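Local coordinates for protein p450 cytochrome, putative (Rippkaea orientalis, PDB 6Y01) that probably carries the molybdenum cofactor (Moco), binding it for storage or transfer through a Rossmann-type fold of the SLOG superfamily, at residues Gly19-Gly24 with Asp110-Cys115. Residues are numbered along the deposited sequence; the frame is centred on the assembly and turned at random.
Sequences GVMGPG and DVVIAC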
ATOM      1  N   GLY D  19      19.868   2.050  -0.583  1.00 23.33           N
ATOM      2  CA  GLY D  19      19.104   0.849  -0.832  1.00 24.34           C
ATOM      3  C   GLY D  19      19.884  -0.093  -1.702  1.00 24.79           C
ATOM      4  O   GLY D  19      20.318   0.294  -2.744  1.00 32.81           O
ATOM      5  N   VAL D  20      20.057  -1.320  -1.262  1.00 22.76           N
ATOM      6  CA  VAL D  20      20.729  -2.359  -2.052  1.00 23.61           C
ATOM      7  C   VAL D  20      19.689  -3.398  -2.407  1.00 23.98           C
ATOM      8  O   VAL D  20      19.136  -4.053  -1.516  1.00 24.59           O
ATOM      9  CB  VAL D  20      21.956  -2.978  -1.366  1.00 23.85           C
ATOM     10  CG1 VAL D  20      22.517  -4.090  -2.232  1.00 25.41           C
ATOM     11  CG2 VAL D  20      22.979  -1.897  -1.096  1.00 26.02           C
ATOM     12  N   MET D  21      19.426  -3.515  -3.705  1.00 24.93           N
ATOM     13  CA  MET D  21      18.452  -4.432  -4.269  1.00 25.33           C
ATOM     14  C   MET D  21      19.249  -5.485  -5.046  1.00 22.95           C
ATOM     15  O   MET D  21      20.324  -5.205  -5.576  1.00 27.03           O
ATOM     16  CB  MET D  21      17.493  -3.685  -5.266  1.00 28.61           C
ATOM     17  CG  MET D  21      16.817  -2.455  -4.713  1.00 37.03           C
ATOM     18  SD  MET D  21      15.567  -2.754  -3.368  1.00 42.67           S
ATOM     19  CE  MET D  21      16.314  -1.832  -2.028  1.00 41.88           C
ATOM     20  N   GLY D  22      18.708  -6.677  -5.178  1.00 23.85           N
ATOM     21  CA  GLY D  22      19.278  -7.666  -6.083  1.00 23.74           C
ATOM     22  C   GLY D  22      18.601  -9.011  -5.904  1.00 23.50           C
ATOM     23  O   GLY D  22      17.763  -9.190  -5.026  1.00 26.84           O
ATOM     24  N   PRO D  23      18.960  -9.989  -6.733  1.00 25.03           N
ATOM     25  CA  PRO D  23      18.331 -11.301  -6.690  1.00 24.82           C
ATOM     26  C   PRO D  23      18.624 -12.105  -5.437  1.00 25.88           C
ATOM     27  O   PRO D  23      19.565 -11.812  -4.679  1.00 26.45           O
ATOM     28  CB  PRO D  23      18.923 -11.995  -7.930  1.00 27.09           C
ATOM     29  CG  PRO D  23      20.163 -11.214  -8.318  1.00 29.33           C
ATOM     30  CD  PRO D  23      19.929  -9.829  -7.821  1.00 26.92           C
ATOM     31  N   GLY D  24      17.835 -13.136  -5.276  1.00 28.09           N
ATOM     32  CA  GLY D  24      17.917 -14.045  -4.125  1.00 29.00           C
ATOM     33  C   GLY D  24      18.627 -15.269  -4.545  1.00 29.56           C
ATOM     34  O   GLY D  24      19.878 -15.253  -4.740  1.00 30.73           O
ATOM     35  N   ASP D 110      18.230   7.278  -0.517  1.00 24.43           N
ATOM     36  CA  ASP D 110      18.902   8.418  -1.162  1.00 24.82           C
ATOM     37  C   ASP D 110      19.510   7.994  -2.493  1.00 26.90           C
ATOM     38  O   ASP D 110      19.530   8.788  -3.443  1.00 26.42           O
ATOM     39  CB  ASP D 110      19.941   9.009  -0.215  1.00 26.07           C
ATOM     40  CG  ASP D 110      19.284   9.614   0.995  1.00 30.35           C
ATOM     41  OD1 ASP D 110      18.312  10.428   0.818  1.00 33.63           O
ATOM     42  OD2 ASP D 110      19.677   9.283   2.074  1.00 33.48           O
ATOM     43  N   VAL D 111      20.038   6.785  -2.563  1.00 25.12           N
ATOM     44  CA  VAL D 111      20.574   6.166  -3.796  1.00 24.39           C
ATOM     45  C   VAL D 111      20.149   4.716  -3.754  1.00 24.45           C
ATOM     46  O   VAL D 111      20.173   4.093  -2.660  1.00 25.89           O
ATOM     47  CB  VAL D 111      22.099   6.283  -3.891  1.00 25.81           C
ATOM     48  CG1 VAL D 111      22.573   5.646  -5.182  1.00 27.40           C
ATOM     49  CG2 VAL D 111      22.576   7.716  -3.746  1.00 28.71           C
ATOM     50  N   VAL D 112      19.803   4.154  -4.893  1.00 24.41           N
ATOM     51  CA  VAL D 112      19.417   2.741  -5.032  1.00 25.00           C
ATOM     52  C   VAL D 112      20.524   2.075  -5.839  1.00 26.26           C
ATOM     53  O   VAL D 112      20.912   2.586  -6.905  1.00 26.39           O
ATOM     54  CB  VAL D 112      18.055   2.611  -5.773  1.00 26.75           C
ATOM     55  CG1 VAL D 112      17.752   1.166  -6.084  1.00 31.56           C
ATOM     56  CG2 VAL D 112      16.926   3.226  -4.967  1.00 26.80           C
ATOM     57  N   ILE D 113      21.069   0.978  -5.303  1.00 25.05           N
ATOM     58  CA  ILE D 113      22.018   0.145  -6.048  1.00 25.12           C
ATOM     59  C   ILE D 113      21.348  -1.174  -6.382  1.00 24.90           C
ATOM     60  O   ILE D 113      20.807  -1.853  -5.475  1.00 27.54           O
ATOM     61  CB  ILE D 113      23.292  -0.140  -5.228  1.00 26.66           C
ATOM     62  CG1 ILE D 113      23.969   1.145  -4.746  1.00 29.18           C
ATOM     63  CG2 ILE D 113      24.215  -1.023  -6.027  1.00 27.76           C
ATOM     64  CD1 ILE D 113      25.133   0.917  -3.799  1.00 29.29           C
ATOM     65  N   ALA D 114      21.398  -1.525  -7.660  1.00 24.70           N
ATOM     66  CA  ALA D 114      20.942  -2.830  -8.122  1.00 24.97           C
ATOM     67  C   ALA D 114      22.190  -3.676  -8.305  1.00 25.61           C
ATOM     68  O   ALA D 114      22.978  -3.441  -9.228  1.00 26.36           O
ATOM     69  CB  ALA D 114      20.141  -2.734  -9.416  1.00 29.08           C
ATOM     70  N   CYS D 115      22.315  -4.660  -7.425  1.00 25.62           N
ATOM     71  CA  CYS D 115      23.464  -5.558  -7.398  1.00 25.57           C
ATOM     72  C   CYS D 115      23.006  -6.886  -7.963  1.00 25.83           C
ATOM     73  O   CYS D 115      22.398  -7.689  -7.256  1.00 27.19           O
ATOM     74  CB  CYS D 115      23.975  -5.635  -5.956  1.00 27.50           C
ATOM     75  SG  CYS D 115      25.388  -6.681  -5.700  1.00 31.17           S
TER
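Met21 starts with CG anti to its carbonyl carbon (chi1 -53°) and bends again at chi2 and chi3, folding its CE methyl back over the CA of Gly19; Val112, with CG1 anti to its backbone N, meets the Met21 chain at CG, 4.0 Å from Val112 CG1. Gly19, which has no side chain, lets the methyl lie close to its CA. On the reverse face, Val20 CG2 lies 4.5 Å from Ile113 CD1, while Val20 CG1 reaches Cys115 CB, forming an apolar patch.

Parallel pairing supplies the framework. Strand 111-115 answers alternate residues of strand 17-21: Gly19 N donates to Val111 O, Ile113 N to Gly19 O at 2.8 Å, Met21 N to Ile113 O in an almost straight bond (179°), and Cys115 N to Met21 O. Beyond the last hydrogen bond Gly22 stays extended beside Cys115, its CA 3.3 Å from Cys115 O, a buried carbonyl without a hydrogen-bonding partner; Pro23 CD comes equally close.

The pair is the topological switch point of a Rossmann-like parallel sheet, between strands 48-51 and 135-138; loops following such strand ends commonly line ligand sites. Helix 119-130 packs on the Met21 and Ala114 face; helices 29-44, 58-68 and 162-176 share the Val20 and Ile113 face.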